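Local coordinates for protein phospholipase C-beta (PLC-beta) (Sepia officinalis, PDB 3QR0) that belongs to the phospholipase C-beta family of multidomain proteins, with PH, EF-hand-like, TIM-barrel and C2 modules and a bound calcium ion, at residues A[679-684]-A[710-715]. Numbering follows the deposited sequence.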
loop_
_atom_site.group_PDB
_atom_site.type_symbol
_atom_site.label_atom_id
_atom_site.label_comp_id
_atom_site.label_asym_id
_atom_site.label_seq_id
_atom_site.Cartn_x
_atom_site.Cartn_y
_atom_site.Cartn_z
ATOM N N PRO A 679 12.691 1.856 18.772
ATOM C CA PRO A 679 13.424 0.636 19.094
ATOM C C PRO A 679 12.857 -0.094 20.314
ATOM O O PRO A 679 12.714 -1.313 20.278
ATOM C CB PRO A 679 14.844 1.144 19.366
ATOM C CG PRO A 679 14.964 2.358 18.536
ATOM C CD PRO A 679 13.600 2.987 18.508
ATOM N N THR A 680 12.508 0.650 21.361
ATOM C CA THR A 680 11.943 0.058 22.583
ATOM C C THR A 680 10.563 -0.591 22.371
ATOM O O THR A 680 10.142 -1.423 23.174
ATOM C CB THR A 680 11.849 1.104 23.724
ATOM O OG1 THR A 680 11.689 0.438 24.984
ATOM C CG2 THR A 680 10.687 2.069 23.499
ATOM N N ASP A 681 9.867 -0.209 21.301
ATOM C CA ASP A 681 8.544 -0.754 20.979
ATOM C C ASP A 681 8.572 -1.767 19.833
ATOM O O ASP A 681 7.526 -2.294 19.445
ATOM C CB ASP A 681 7.589 0.381 20.589
ATOM C CG ASP A 681 7.310 1.343 21.732
ATOM O OD1 ASP A 681 7.389 0.923 22.900
ATOM O OD2 ASP A 681 7.000 2.523 21.457
ATOM N N THR A 682 9.750 -2.031 19.278
ATOM C CA THR A 682 9.854 -2.909 18.124
ATOM C C THR A 682 10.013 -4.360 18.581
ATOM O O THR A 682 10.926 -4.679 19.331
ATOM C CB THR A 682 11.003 -2.467 17.209
ATOM O OG1 THR A 682 10.692 -1.170 16.681
ATOM C CG2 THR A 682 11.204 -3.450 16.066
ATOM N N VAL A 683 9.101 -5.217 18.132
ATOM C CA VAL A 683 9.060 -6.622 18.521
ATOM C C VAL A 683 8.972 -7.492 17.274
ATOM O O VAL A 683 7.965 -7.460 16.548
ATOM C CB VAL A 683 7.840 -6.915 19.424
ATOM C CG1 VAL A 683 7.783 -8.400 19.787
ATOM C CG2 VAL A 683 7.879 -6.049 20.684
ATOM N N ARG A 684 10.035 -8.253 17.023
ATOM C CA ARG A 684 10.083 -9.191 15.910
ATOM C C ARG A 684 10.409 -10.604 16.381
ATOM O O ARG A 684 11.153 -10.787 17.342
ATOM C CB ARG A 684 11.127 -8.738 14.899
ATOM C CG ARG A 684 10.786 -7.411 14.242
ATOM C CD ARG A 684 11.557 -7.220 12.955
ATOM N NE ARG A 684 11.142 -8.169 11.929
ATOM C CZ ARG A 684 11.785 -8.382 10.782
ATOM N NH1 ARG A 684 12.894 -7.705 10.482
ATOM N NH2 ARG A 684 11.316 -9.277 9.928
ATOM N N LYS A 710 3.730 -2.489 27.117
ATOM C CA LYS A 710 3.963 -1.051 27.161
ATOM C C LYS A 710 4.493 -0.548 25.830
ATOM O O LYS A 710 5.654 -0.776 25.492
ATOM C CB LYS A 710 4.955 -0.696 28.268
ATOM C CG LYS A 710 5.191 0.807 28.420
ATOM C CD LYS A 710 6.124 1.121 29.584
ATOM C CE LYS A 710 6.216 2.625 29.823
ATOM N NZ LYS A 710 7.227 2.967 30.873
ATOM N N VAL A 711 3.635 0.135 25.080
ATOM C CA VAL A 711 4.053 0.814 23.863
ATOM C C VAL A 711 4.314 2.277 24.211
ATOM O O VAL A 711 3.376 3.051 24.412
ATOM C CB VAL A 711 2.980 0.714 22.766
ATOM C CG1 VAL A 711 3.488 1.346 21.469
ATOM C CG2 VAL A 711 2.580 -0.744 22.549
ATOM N N VAL A 712 5.594 2.642 24.291
ATOM C CA VAL A 712 5.998 3.996 24.670
ATOM C C VAL A 712 5.461 5.088 23.739
ATOM O O VAL A 712 4.977 6.114 24.213
ATOM C CB VAL A 712 7.536 4.116 24.764
ATOM C CG1 VAL A 712 7.962 5.584 24.777
ATOM C CG2 VAL A 712 8.046 3.391 26.007
ATOM N N LEU A 713 5.544 4.868 22.427
ATOM C CA LEU A 713 5.124 5.875 21.442
ATOM C C LEU A 713 4.198 5.269 20.386
ATOM O O LEU A 713 4.627 4.948 19.274
ATOM C CB LEU A 713 6.352 6.526 20.786
ATOM C CG LEU A 713 6.292 8.049 20.624
ATOM C CD1 LEU A 713 5.045 8.487 19.880
ATOM C CD2 LEU A 713 6.378 8.733 21.982
ATOM N N PRO A 714 2.911 5.112 20.730
ATOM C CA PRO A 714 1.957 4.489 19.813
ATOM C C PRO A 714 1.878 5.127 18.416
ATOM O O PRO A 714 1.782 4.406 17.429
ATOM C CB PRO A 714 0.625 4.638 20.550
ATOM C CG PRO A 714 1.000 4.646 21.983
ATOM C CD PRO A 714 2.298 5.399 22.039
ATOM N N ASP A 715 1.932 6.454 18.329
ATOM C CA ASP A 715 1.744 7.124 17.035
ATOM C C ASP A 715 2.906 6.942 16.056
ATOM O O ASP A 715 2.755 7.247 14.877
ATOM C CB ASP A 715 1.425 8.613 17.221
ATOM C CG ASP A 715 0.013 8.851 17.767
ATOM O OD1 ASP A 715 -0.824 7.909 17.740
ATOM O OD2 ASP A 715 -0.254 9.984 18.229
HETATM O O HOH W 1 6.759 3.263 18.872
#
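A buried aspartate joins two loops at one end of the C2 domain's beta sandwich: the carboxylate of Asp681 binds two successive backbone amides just past the end of strand 706-711. Segment 679-684 links strand 669-676 of one sheet, through a single 3-10 turn in which Thr682 N bonds back to Pro679 O, to the extended residues that follow, where Val683 pairs with Met675 of strand 669-676. Segment 710-715 leaves an outermost strand of the other sheet, so the contact ties the two sheets together through a side chain. With CG of Asp681 anti to its own carbonyl carbon (chi1 -65°), the carboxylate reaches across to the opposite backbone, and each oxygen takes one amide. Asp681 OD1 accepts from Val712 N at 2.8 Å, the donor lying above the carboxylate plane. Asp681 OD2 accepts from Leu713 N at 2.9 Å, here through the syn lone pair and along a straighter path, with an N-H...O angle of 166°. Two bonds to neighbouring amides pin the rotation of the carboxylate, and two N-H donors on a buried carboxylate would be expected to favour its charged form. The helical backbone conformation of Val712 turns the chain out of the extended strand and lets both N-H groups meet the same carboxylate. Hydrocarbon contacts flank the polar pair. CG1 of Val711 approaches Asp681 CG at 3.8 Å, its side chain crossing that of the aspartate at about a right angle, while Thr680 CG2 touches Val712 CG2 at 3.9 Å. On the 679-684 side, Thr682 OG1 is hydrogen-bonded back to Gly677 N and Leu678 O, ahead of the turn. A water completes the link, donating to Asp681 OD2 and to Leu713 O, each 2.7 Å from its oxygen.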